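Long-range contacts in SeviL (Septifer virgatus, PDB 6LF2), which is an R-type lectin that binds the glycans GM1b and asialo-GM1, held here in complex with the asialo-GM1 saccharide: residues Phe24-Arg29 and Tyr40-Trp45; Leu32-Gly37 and Leu107-Gly112; Ser6-Lys11 and Ile44-Lys49. One frame throughout, in Å; residues are numbered along the deposited sequence. Where two conformers were deposited one is given.

Interaction 1 of 3, residues Phe24-Arg29 and Tyr40-Trp45; sequences FYNLGR and YDDQIW. With NGA (2-acetamido-2-deoxy-beta-D-galactopyranose), chain D; GAL (beta-D-galactopyranose), chain C.
Carboxylate oxygen OD2 of Asp-42 is gripped twice: hydroxyl O4 of the N-acetylgalactosamine donates to it over 2.6 Å, and Asn-26 ND2 reaches Asp-42 OD2 at 3.0 Å. The second bond is nearly straight (166° at hydrogen) and arrives on the anti side of the carboxylate, with the amide and carboxylate planes almost perpendicular. With CG between the backbone N and the carbonyl carbon (chi1 62°), the carboxylate of Asp-42 lies alongside the Phe-24 ring, its plane 26° from the ring's; Asp-42 OD1 accepts from O6 of the N-acetylgalactosamine at 2.7 Å. An aspartate thus accepts from two hydroxyls of one sugar, O4 on the ring and O6 on the exocyclic arm. The same O6 receives Gln-43 NE2 at 2.8 Å; the amide of Gln-43 is steadied by Arg-22 and by the carbonyl of Lys-38. Arg-29 NH1 donates to O4 of the N-acetylgalactosamine at 2.9 Å, and NH2 to O3 and O4 of that sugar. Asp-31 forms a salt bridge with this guanidinium. Asn-26 is doubly employed: OD1 accepts from Arg-29 N in an Asx motif, and ND2 also donates to O4 of the chain C galactose.

The N-acetylgalactosamine is held between two aromatic rings: its C6 sits 3.6 Å above the plane of Phe-24, over the ring centre, and its C3 over the centre of the Tyr-40 ring. Behind the pocket, Tyr-25 N bonds to Asp-42 O at 3.1 Å, tying the short 3-10 turn 41-43 to strand 22-26. Beside that bond, Trp-45 CH2 touches Tyr-25 CB at 3.8 Å. Acid, amide and guanidinium for the hydroxyls and aromatic faces for the C-H groups make up the glycan pocket of this beta-trefoil, consistent with the galactose-type sites of R-type lectins.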
loop_
_atom_site.group_PDB
_atom_site.type_symbol
_atom_site.label_atom_id
_atom_site.label_comp_id
_atom_site.label_asym_id
_atom_site.label_seq_id
_atom_site.Cartn_x
_atom_site.Cartn_y
_atom_site.Cartn_z
ATOM N N PHE B 24 3.167 -10.734 -5.346
ATOM C CA PHE B 24 4.560 -11.028 -5.021
ATOM C C PHE B 24 5.123 -12.032 -6.021
ATOM O O PHE B 24 4.382 -12.783 -6.660
ATOM C CB PHE B 24 4.714 -11.565 -3.586
ATOM C CG PHE B 24 4.171 -12.958 -3.382
ATOM C CD1 PHE B 24 2.849 -13.153 -3.007
ATOM C CD2 PHE B 24 4.983 -14.077 -3.576
ATOM C CE1 PHE B 24 2.338 -14.442 -2.815
ATOM C CE2 PHE B 24 4.474 -15.367 -3.403
ATOM C CZ PHE B 24 3.151 -15.547 -3.019
ATOM N N TYR B 25 6.452 -12.041 -6.142
ATOM C CA TYR B 25 7.150 -13.082 -6.895
ATOM C C TYR B 25 8.403 -13.460 -6.116
ATOM O O TYR B 25 9.307 -12.633 -5.970
ATOM C CB TYR B 25 7.513 -12.635 -8.311
ATOM C CG TYR B 25 8.314 -13.693 -9.051
ATOM C CD1 TYR B 25 7.786 -14.953 -9.256
ATOM C CD2 TYR B 25 9.601 -13.430 -9.520
ATOM C CE1 TYR B 25 8.511 -15.937 -9.926
ATOM C CE2 TYR B 25 10.333 -14.414 -10.189
ATOM C CZ TYR B 25 9.778 -15.662 -10.380
ATOM O OH TYR B 25 10.485 -16.658 -11.043
ATOM N N ASN B 26 8.448 -14.704 -5.636
ATOM C CA ASN B 26 9.611 -15.253 -4.941
ATOM C C ASN B 26 10.366 -16.170 -5.898
ATOM O O ASN B 26 9.885 -17.260 -6.228
ATOM C CB ASN B 26 9.191 -16.016 -3.687
ATOM C CG ASN B 26 10.366 -16.320 -2.771
ATOM O OD1 ASN B 26 11.153 -17.241 -3.028
ATOM N ND2 ASN B 26 10.492 -15.548 -1.690
ATOM N N LEU B 27 11.555 -15.731 -6.314
ATOM C CA LEU B 27 12.345 -16.491 -7.280
ATOM C C LEU B 27 12.702 -17.878 -6.751
ATOM O O LEU B 27 12.567 -18.876 -7.469
ATOM C CB LEU B 27 13.606 -15.705 -7.637
ATOM C CG LEU B 27 14.593 -16.401 -8.577
ATOM C CD1 LEU B 27 13.943 -16.642 -9.926
ATOM C CD2 LEU B 27 15.816 -15.551 -8.731
ATOM N N GLY B 28 13.138 -17.964 -5.491
ATOM C CA GLY B 28 13.622 -19.234 -4.969
ATOM C C GLY B 28 12.556 -20.310 -4.923
ATOM O O GLY B 28 12.836 -21.484 -5.170
ATOM N N ARG B 29 11.324 -19.935 -4.596
ATOM C CA ARG B 29 10.227 -20.890 -4.567
ATOM C C ARG B 29 9.519 -21.008 -5.909
ATOM O O ARG B 29 8.590 -21.812 -6.029
ATOM C CB ARG B 29 9.203 -20.503 -3.492
ATOM C CG ARG B 29 9.746 -20.482 -2.076
ATOM C CD ARG B 29 8.621 -20.621 -1.048
ATOM N NE ARG B 29 7.516 -19.693 -1.287
ATOM C CZ ARG B 29 7.538 -18.402 -0.968
ATOM N NH1 ARG B 29 6.485 -17.633 -1.232
ATOM N NH2 ARG B 29 8.617 -17.875 -0.399
ATOM N N TYR B 40 6.636 -8.151 2.752
ATOM C CA TYR B 40 7.940 -8.731 2.485
ATOM C C TYR B 40 8.565 -8.077 1.263
ATOM O O TYR B 40 7.873 -7.504 0.414
ATOM C CB TYR B 40 7.837 -10.226 2.217
ATOM C CG TYR B 40 7.528 -11.134 3.376
ATOM C CD1 TYR B 40 8.549 -11.646 4.169
ATOM C CD2 TYR B 40 6.226 -11.559 3.624
ATOM C CE1 TYR B 40 8.279 -12.525 5.204
ATOM C CE2 TYR B 40 5.945 -12.436 4.651
ATOM C CZ TYR B 40 6.975 -12.913 5.441
ATOM O OH TYR B 40 6.706 -13.776 6.466
ATOM N N ASP B 41 9.889 -8.247 1.153
ATOM C CA ASP B 41 10.660 -7.655 0.063
ATOM C C ASP B 41 10.235 -8.161 -1.307
ATOM O O ASP B 41 10.377 -7.434 -2.300
ATOM C CB ASP B 41 12.149 -7.947 0.251
ATOM C CG ASP B 41 12.819 -6.954 1.152
ATOM O OD1 ASP B 41 12.119 -6.043 1.644
ATOM O OD2 ASP B 41 14.046 -7.079 1.356
ATOM N N ASP B 42 9.741 -9.396 -1.398
ATOM C CA ASP B 42 9.376 -9.913 -2.708
ATOM C C ASP B 42 8.029 -9.378 -3.191
ATOM O O ASP B 42 7.550 -9.795 -4.250
ATOM C CB ASP B 42 9.415 -11.451 -2.725
ATOM C CG ASP B 42 8.428 -12.106 -1.764
ATOM O OD1 ASP B 42 7.622 -11.406 -1.117
ATOM O OD2 ASP B 42 8.461 -13.350 -1.664
ATOM N N GLN B 43 7.431 -8.445 -2.456
ATOM C CA GLN B 43 6.257 -7.721 -2.918
ATOM C C GLN B 43 6.616 -6.398 -3.579
ATOM O O GLN B 43 5.714 -5.645 -3.959
ATOM C CB GLN B 43 5.295 -7.479 -1.734
ATOM C CG GLN B 43 4.796 -8.782 -1.097
ATOM C CD GLN B 43 4.296 -8.577 0.322
ATOM O OE1 GLN B 43 4.010 -7.450 0.735
ATOM N NE2 GLN B 43 4.226 -9.655 1.083
ATOM N N ILE B 44 7.905 -6.085 -3.724
ATOM C CA ILE B 44 8.343 -4.840 -4.344
ATOM C C ILE B 44 8.650 -5.104 -5.810
ATOM O O ILE B 44 9.466 -5.982 -6.131
ATOM C CB ILE B 44 9.568 -4.256 -3.628
ATOM C CG1 ILE B 44 9.232 -4.047 -2.144
ATOM C CG2 ILE B 44 9.986 -2.945 -4.283
ATOM C CD1 ILE B 44 10.366 -3.463 -1.322
ATOM N N TRP B 45 8.018 -4.326 -6.692
ATOM C CA TRP B 45 8.142 -4.493 -8.135
ATOM C C TRP B 45 8.790 -3.276 -8.771
ATOM O O TRP B 45 8.670 -2.152 -8.274
ATOM C CB TRP B 45 6.770 -4.713 -8.804
ATOM C CG TRP B 45 6.035 -5.913 -8.298
ATOM C CD1 TRP B 45 5.327 -6.003 -7.133
ATOM C CD2 TRP B 45 5.916 -7.201 -8.934
ATOM N NE1 TRP B 45 4.790 -7.251 -7.001
ATOM C CE2 TRP B 45 5.132 -8.012 -8.086
ATOM C CE3 TRP B 45 6.402 -7.750 -10.129
ATOM C CZ2 TRP B 45 4.813 -9.336 -8.391
ATOM C CZ3 TRP B 45 6.084 -9.073 -10.430
ATOM C CH2 TRP B 45 5.297 -9.849 -9.569
HETATM C C1 NGA D . 5.152 -16.186 2.494
HETATM C C2 NGA D . 6.606 -16.623 2.319
HETATM C C3 NGA D . 7.523 -15.418 2.145
HETATM C C4 NGA D . 6.971 -14.475 1.078
HETATM C C5 NGA D . 5.487 -14.186 1.306
HETATM C C6 NGA D . 4.891 -13.332 0.188
HETATM C C7 NGA D . 7.408 -18.733 3.239
HETATM C C8 NGA D . 8.186 -19.390 4.342
HETATM N N2 NGA D . 7.034 -17.464 3.427
HETATM O O3 NGA D . 8.783 -15.888 1.709
HETATM O O4 NGA D . 7.144 -15.058 -0.202
HETATM O O5 NGA D . 4.786 -15.406 1.367
HETATM O O6 NGA D . 5.390 -12.021 0.226
HETATM O O7 NGA D . 7.135 -19.367 2.220
HETATM C C1 GAL C . 9.901 -15.123 2.187
HETATM C C2 GAL C . 11.125 -16.062 2.161
HETATM C C3 GAL C . 12.409 -15.320 2.530
HETATM C C4 GAL C . 12.590 -14.115 1.578
HETATM C C5 GAL C . 11.313 -13.262 1.681
HETATM C C6 GAL C . 11.246 -12.080 0.749
HETATM O O2 GAL C . 10.969 -17.164 3.059
HETATM O O3 GAL C . 13.548 -16.178 2.435
HETATM O O4 GAL C . 12.816 -14.532 0.203
HETATM O O5 GAL C . 10.145 -14.037 1.372
HETATM O O6 GAL C . 12.135 -11.083 1.148
#

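Interaction 2 of 3, residues Leu32-Gly37 and Leu107-Gly112; sequences LGIFTG and LDYNGG. With GAL (beta-D-galactopyranose), chain E.
Two beta-hairpins of the beta-trefoil meet where the turn joining strands 106-110 and 113-117 leans on Gly-33 and Ile-34 of strand 31-35. One backbone hydrogen bond joins them, from Ile-34 N to Gly-112 O at 3.0 Å, with the donor lying 41° out of the carbonyl plane. The same oxygen, Gly-112 O, comes within 3.2 Å of Gly-33 CA; glycine suits this place because it has no CB to collide with that oxygen, and the carbonyl can approach the bare alpha carbon. Gly-111, in the turn, has a positive phi of 62°, a conformation that glycine adopts with ease.

Next to the bond, Ile-34 sends its branched side chain toward the hairpin. Ile-34 CG2 lies 3.6 Å from Gly-111 O and also packs on Tyr-109 CB at 3.9 Å. With CG1 anti to the backbone N (chi1 179°), the other branch of Ile-34 runs on until CD1 meets Tyr-109 CD2 at 4.0 Å, approaching the ring obliquely. An isoleucine can therefore fill two places at once, the turn with its short branch and the aromatic ring with its long one. Leu-114 and Asn-16 also touch Ile-34, and Tyr-109 rests on Asn-16, Glu-18 and Asn-19, so the end of strand 6-16 and the loop after it border the contact.

The neighbouring residue, Phe-35, points away from this packing and belongs to the glycan pocket. Gly-37 N lies over the centre of its ring, and Phe-35 CE1 touches C4 of the chain E galactose at 3.5 Å.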
loop_
_atom_site.group_PDB
_atom_site.type_symbol
_atom_site.label_atom_id
_atom_site.label_comp_id
_atom_site.label_asym_id
_atom_site.label_seq_id
_atom_site.Cartn_x
_atom_site.Cartn_y
_atom_site.Cartn_z
ATOM N N LEU B 32 4.608 -17.166 -7.717
ATOM C CA LEU B 32 3.942 -15.920 -8.076
ATOM C C LEU B 32 2.534 -15.949 -7.501
ATOM O O LEU B 32 1.817 -16.933 -7.690
ATOM C CB LEU B 32 3.878 -15.755 -9.595
ATOM C CG LEU B 32 3.162 -14.518 -10.136
ATOM C CD1 LEU B 32 3.958 -13.257 -9.858
ATOM C CD2 LEU B 32 2.925 -14.666 -11.646
ATOM N N GLY B 33 2.139 -14.897 -6.791
ATOM C CA GLY B 33 0.833 -14.920 -6.162
ATOM C C GLY B 33 0.456 -13.594 -5.533
ATOM O O GLY B 33 1.038 -12.556 -5.841
ATOM N N ILE B 34 -0.559 -13.647 -4.669
ATOM C CA ILE B 34 -0.997 -12.500 -3.874
ATOM C C ILE B 34 -1.063 -12.926 -2.408
ATOM O O ILE B 34 -1.514 -14.032 -2.085
ATOM C CB ILE B 34 -2.354 -11.947 -4.380
ATOM C CG1 ILE B 34 -2.828 -10.766 -3.529
ATOM C CG2 ILE B 34 -3.419 -13.041 -4.421
ATOM C CD1 ILE B 34 -4.131 -10.138 -4.046
ATOM N N PHE B 35 -0.572 -12.066 -1.517
ATOM C CA PHE B 35 -0.490 -12.380 -0.093
ATOM C C PHE B 35 -1.076 -11.229 0.720
ATOM O O PHE B 35 -0.823 -10.062 0.413
ATOM C CB PHE B 35 0.973 -12.638 0.310
ATOM C CG PHE B 35 1.148 -12.959 1.765
ATOM C CD1 PHE B 35 0.520 -14.055 2.318
ATOM C CD2 PHE B 35 1.943 -12.156 2.579
ATOM C CE1 PHE B 35 0.676 -14.358 3.655
ATOM C CE2 PHE B 35 2.100 -12.451 3.926
ATOM C CZ PHE B 35 1.476 -13.553 4.461
ATOM N N THR B 36 -1.874 -11.546 1.751
ATOM C CA THR B 36 -2.614 -10.506 2.471
ATOM C C THR B 36 -2.059 -10.154 3.845
ATOM O O THR B 36 -2.650 -9.309 4.523
ATOM C CB THR B 36 -4.085 -10.893 2.631
ATOM O OG1 THR B 36 -4.169 -12.121 3.361
ATOM C CG2 THR B 36 -4.746 -11.049 1.270
ATOM N N GLY B 37 -0.953 -10.752 4.275
ATOM C CA GLY B 37 -0.422 -10.474 5.599
ATOM C C GLY B 37 0.811 -9.588 5.611
ATOM O O GLY B 37 0.824 -8.529 4.981
ATOM N N LEU B 107 -5.780 -7.866 -14.836
ATOM C CA LEU B 107 -5.154 -8.578 -13.726
ATOM C C LEU B 107 -6.111 -8.688 -12.545
ATOM O O LEU B 107 -6.694 -7.696 -12.111
ATOM C CB LEU B 107 -3.875 -7.858 -13.295
ATOM C CG LEU B 107 -3.023 -8.628 -12.281
ATOM C CD1 LEU B 107 -2.499 -9.934 -12.898
ATOM C CD2 LEU B 107 -1.879 -7.766 -11.797
ATOM N N ASP B 108 -6.254 -9.902 -12.022
ATOM C CA ASP B 108 -7.244 -10.234 -11.008
ATOM C C ASP B 108 -6.604 -11.267 -10.091
ATOM O O ASP B 108 -5.426 -11.613 -10.249
ATOM C CB ASP B 108 -8.529 -10.744 -11.682
ATOM C CG ASP B 108 -9.767 -10.629 -10.805
ATOM O OD1 ASP B 108 -9.667 -10.596 -9.559
ATOM O OD2 ASP B 108 -10.872 -10.595 -11.389
ATOM N N TYR B 109 -7.373 -11.778 -9.133
ATOM C CA TYR B 109 -6.863 -12.857 -8.304
ATOM C C TYR B 109 -7.958 -13.888 -8.067
ATOM O O TYR B 109 -9.154 -13.613 -8.205
ATOM C CB TYR B 109 -6.282 -12.340 -6.968
ATOM C CG TYR B 109 -7.301 -11.748 -6.007
ATOM C CD1 TYR B 109 -7.976 -12.553 -5.095
ATOM C CD2 TYR B 109 -7.576 -10.385 -6.004
ATOM C CE1 TYR B 109 -8.909 -12.025 -4.223
ATOM C CE2 TYR B 109 -8.510 -9.849 -5.134
ATOM C CZ TYR B 109 -9.171 -10.674 -4.245
ATOM O OH TYR B 109 -10.099 -10.152 -3.369
ATOM N N ASN B 110 -7.519 -15.102 -7.748
ATOM C CA ASN B 110 -8.407 -16.180 -7.319
ATOM C C ASN B 110 -7.684 -16.937 -6.216
ATOM O O ASN B 110 -6.685 -17.611 -6.484
ATOM C CB ASN B 110 -8.754 -17.109 -8.478
ATOM C CG ASN B 110 -9.756 -18.170 -8.082
ATOM O OD1 ASN B 110 -10.957 -18.005 -8.283
ATOM N ND2 ASN B 110 -9.270 -19.257 -7.496
ATOM N N GLY B 111 -8.174 -16.829 -4.983
ATOM C CA GLY B 111 -7.414 -17.383 -3.873
ATOM C C GLY B 111 -6.075 -16.678 -3.782
ATOM O O GLY B 111 -5.997 -15.445 -3.799
ATOM N N GLY B 112 -5.000 -17.457 -3.709
ATOM C CA GLY B 112 -3.661 -16.903 -3.713
ATOM C C GLY B 112 -3.037 -16.705 -5.074
ATOM O O GLY B 112 -1.889 -16.258 -5.156
HETATM C C1 GAL E . 1.458 -19.356 3.270
HETATM C C2 GAL E . 2.470 -18.905 4.338
HETATM C C3 GAL E . 2.622 -17.387 4.327
HETATM C C4 GAL E . 3.007 -16.918 2.923
HETATM C C5 GAL E . 1.999 -17.486 1.919
HETATM C C6 GAL E . 2.280 -17.182 0.442
HETATM O O2 GAL E . 2.058 -19.277 5.645
HETATM O O3 GAL E . 3.640 -16.960 5.214
HETATM O O4 GAL E . 4.313 -17.349 2.609
HETATM O O5 GAL E . 1.901 -18.907 2.003
HETATM O O6 GAL E . 1.227 -17.700 -0.360
#

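Interaction 3 of 3, residues Ser6-Lys11 and Ile44-Lys49; sequences SVTIGK and IWSFQK
Phe-47 presents the edge of its ring to Ile-9, whose CG2 lies in the ring plane 3.5 Å from Phe-47 CD2, while the ring itself stacks with that of Tyr-56. With CG anti to the backbone N (chi1 -172°), the Phe-47 side chain lies alongside that of Ile-9, both pointing the same way. The second flat group is the amide of Gln-48: NE2 donates to Thr-8 OG1 at 3.2 Å, the hydroxyl being tilted 22° from the amide plane, while OE1 is hydrogen-bonded to Thr-57. These polar groups share a face of the sheet with Ser-46. There a water bridges Thr-8 OG1, at 2.7 Å, and Ser-46 OG, at 3.0 Å, the two short hydroxyl side chains being close enough to share it.

Between the two faces runs an antiparallel ladder with a fault in it. Val-7 and Lys-49 form a hydrogen-bonded pair, and Thr-8 with Gln-48 a non-hydrogen-bonded one; then Ile-9 and Gly-10 both stand opposite Phe-47, a classic beta bulge. Phe-47 O takes Ile-9 N at 2.7 Å and, weakly, Gly-10 N at 3.3 Å, while Phe-47 N returns a bond to Gly-10 O at 2.9 Å. The extra residue shifts the register by one, so that Lys-11 pairs with Ser-46. The aliphatic part of Lys-11 is used here, CB packing on Ile-44 CG2 at 4.0 Å.

On the Phe-47 side, CD1 of Ile-9 reaches Lys-49 CB, and the Lys-49 ammonium makes a cation-pi contact with Tyr-56. In the antiparallel sheet, strand 45-50 lies between strands 6-16 and 56-60, and strand 126-130 lies on the other side of strand 6-16.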
loop_
_atom_site.group_PDB
_atom_site.type_symbol
_atom_site.label_atom_id
_atom_site.label_comp_id
_atom_site.label_asym_id
_atom_site.label_seq_id
_atom_site.Cartn_x
_atom_site.Cartn_y
_atom_site.Cartn_z
ATOM N N SER B 6 12.357 -1.271 -21.881
ATOM C CA SER B 6 11.560 -0.518 -20.925
ATOM C C SER B 6 12.518 0.125 -19.939
ATOM O O SER B 6 13.660 -0.308 -19.781
ATOM C CB SER B 6 10.541 -1.405 -20.195
ATOM O OG SER B 6 11.176 -2.492 -19.544
ATOM N N VAL B 7 12.050 1.179 -19.283
ATOM C CA VAL B 7 12.898 1.912 -18.353
ATOM C C VAL B 7 12.161 2.020 -17.024
ATOM O O VAL B 7 10.981 2.386 -16.987
ATOM C CB VAL B 7 13.310 3.292 -18.916
ATOM C CG1 VAL B 7 12.101 4.160 -19.246
ATOM C CG2 VAL B 7 14.295 4.003 -17.980
ATOM N N THR B 8 12.837 1.628 -15.949
ATOM C CA THR B 8 12.208 1.634 -14.637
ATOM C C THR B 8 11.916 3.063 -14.190
ATOM O O THR B 8 12.777 3.953 -14.284
ATOM C CB THR B 8 13.091 0.913 -13.628
ATOM O OG1 THR B 8 13.143 -0.477 -13.968
ATOM C CG2 THR B 8 12.524 1.062 -12.222
ATOM N N ILE B 9 10.681 3.255 -13.715
ATOM C CA ILE B 9 10.035 4.512 -13.366
ATOM C C ILE B 9 10.051 4.655 -11.852
ATOM O O ILE B 9 10.092 5.769 -11.311
ATOM C CB ILE B 9 8.587 4.504 -13.910
ATOM C CG1 ILE B 9 8.457 5.324 -15.184
ATOM C CG2 ILE B 9 7.563 4.918 -12.851
ATOM C CD1 ILE B 9 7.051 5.319 -15.709
ATOM N N GLY B 10 9.981 3.523 -11.166
ATOM C CA GLY B 10 9.934 3.510 -9.714
ATOM C C GLY B 10 9.784 2.088 -9.217
ATOM O O GLY B 10 9.564 1.150 -9.987
ATOM N N LYS B 11 9.901 1.947 -7.901
ATOM C CA LYS B 11 9.698 0.681 -7.214
ATOM C C LYS B 11 8.398 0.788 -6.434
ATOM O O LYS B 11 8.165 1.799 -5.764
ATOM C CB LYS B 11 10.862 0.380 -6.265
ATOM C CG LYS B 11 12.211 0.138 -6.944
ATOM C CD LYS B 11 12.332 -1.272 -7.509
ATOM C CE LYS B 11 13.639 -1.437 -8.270
ATOM N NZ LYS B 11 14.811 -1.020 -7.449
ATOM N N ILE B 44 7.905 -6.085 -3.724
ATOM C CA ILE B 44 8.343 -4.840 -4.344
ATOM C C ILE B 44 8.650 -5.104 -5.810
ATOM O O ILE B 44 9.466 -5.982 -6.131
ATOM C CB ILE B 44 9.568 -4.256 -3.628
ATOM C CG1 ILE B 44 9.232 -4.047 -2.144
ATOM C CG2 ILE B 44 9.986 -2.945 -4.283
ATOM C CD1 ILE B 44 10.366 -3.463 -1.322
ATOM N N TRP B 45 8.018 -4.326 -6.692
ATOM C CA TRP B 45 8.142 -4.493 -8.135
ATOM C C TRP B 45 8.790 -3.276 -8.771
ATOM O O TRP B 45 8.670 -2.152 -8.274
ATOM C CB TRP B 45 6.770 -4.713 -8.804
ATOM C CG TRP B 45 6.035 -5.913 -8.298
ATOM C CD1 TRP B 45 5.327 -6.003 -7.133
ATOM C CD2 TRP B 45 5.916 -7.201 -8.934
ATOM N NE1 TRP B 45 4.790 -7.251 -7.001
ATOM C CE2 TRP B 45 5.132 -8.012 -8.086
ATOM C CE3 TRP B 45 6.402 -7.750 -10.129
ATOM C CZ2 TRP B 45 4.813 -9.336 -8.391
ATOM C CZ3 TRP B 45 6.084 -9.073 -10.430
ATOM C CH2 TRP B 45 5.297 -9.849 -9.569
ATOM N N SER B 46 9.455 -3.506 -9.906
ATOM C CA SER B 46 9.902 -2.421 -10.769
ATOM C C SER B 46 8.772 -2.056 -11.724
ATOM O O SER B 46 8.312 -2.902 -12.499
ATOM C CB SER B 46 11.150 -2.811 -11.561
ATOM O OG SER B 46 12.282 -2.915 -10.710
ATOM N N PHE B 47 8.322 -0.808 -11.656
ATOM C CA PHE B 47 7.316 -0.277 -12.565
ATOM C C PHE B 47 8.052 0.453 -13.686
ATOM O O PHE B 47 8.840 1.366 -13.417
ATOM C CB PHE B 47 6.360 0.645 -11.809
ATOM C CG PHE B 47 5.181 1.087 -12.616
ATOM C CD1 PHE B 47 4.168 0.202 -12.923
ATOM C CD2 PHE B 47 5.091 2.389 -13.073
ATOM C CE1 PHE B 47 3.070 0.611 -13.674
ATOM C CE2 PHE B 47 4.003 2.802 -13.818
ATOM C CZ PHE B 47 2.989 1.910 -14.111
ATOM N N GLN B 48 7.818 0.034 -14.938
ATOM C CA GLN B 48 8.668 0.436 -16.058
ATOM C C GLN B 48 7.833 1.003 -17.202
ATOM O O GLN B 48 6.810 0.424 -17.572
ATOM C CB GLN B 48 9.500 -0.753 -16.559
ATOM C CG GLN B 48 10.224 -1.504 -15.437
ATOM C CD GLN B 48 10.870 -2.803 -15.891
ATOM O OE1 GLN B 48 10.391 -3.465 -16.811
ATOM N NE2 GLN B 48 11.963 -3.179 -15.237
ATOM N N LYS B 49 8.267 2.135 -17.751
ATOM C CA LYS B 49 7.670 2.670 -18.973
ATOM C C LYS B 49 8.170 1.850 -20.155
ATOM O O LYS B 49 9.377 1.792 -20.400
ATOM C CB LYS B 49 8.041 4.144 -19.135
ATOM C CG LYS B 49 7.675 4.785 -20.477
ATOM C CD LYS B 49 6.281 5.375 -20.455
ATOM C CE LYS B 49 5.251 4.415 -21.027
ATOM N NZ LYS B 49 5.588 3.971 -22.427
HETATM O O HOH W 1 14.708 -2.026 -12.324
#

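Overall arrangement
Interactions 1 and 2 lie close, with centres about 12 Å apart, and share the hairpin of strands 22-26 and 31-35, whose backbones join through Phe-24 N and Gly-33 O. Interactions 1 and 3, centres about 15 Å apart, end on the same stretch, sharing Ile-44 and Trp-45. Interaction 2 alternates with both along the chain, since 32-37 falls between their segments and 107-112 follows them. Interaction 3 pairs the chain's first strand with 45-50; its centre is about 20 Å from that of interaction 2, across the chain's centre, yet Leu-32 CD1 touches Trp-45 CH2. The sugar-binding residues thus cluster in interactions 1 and 2, while interaction 3 belongs to the larger sheet of the trefoil.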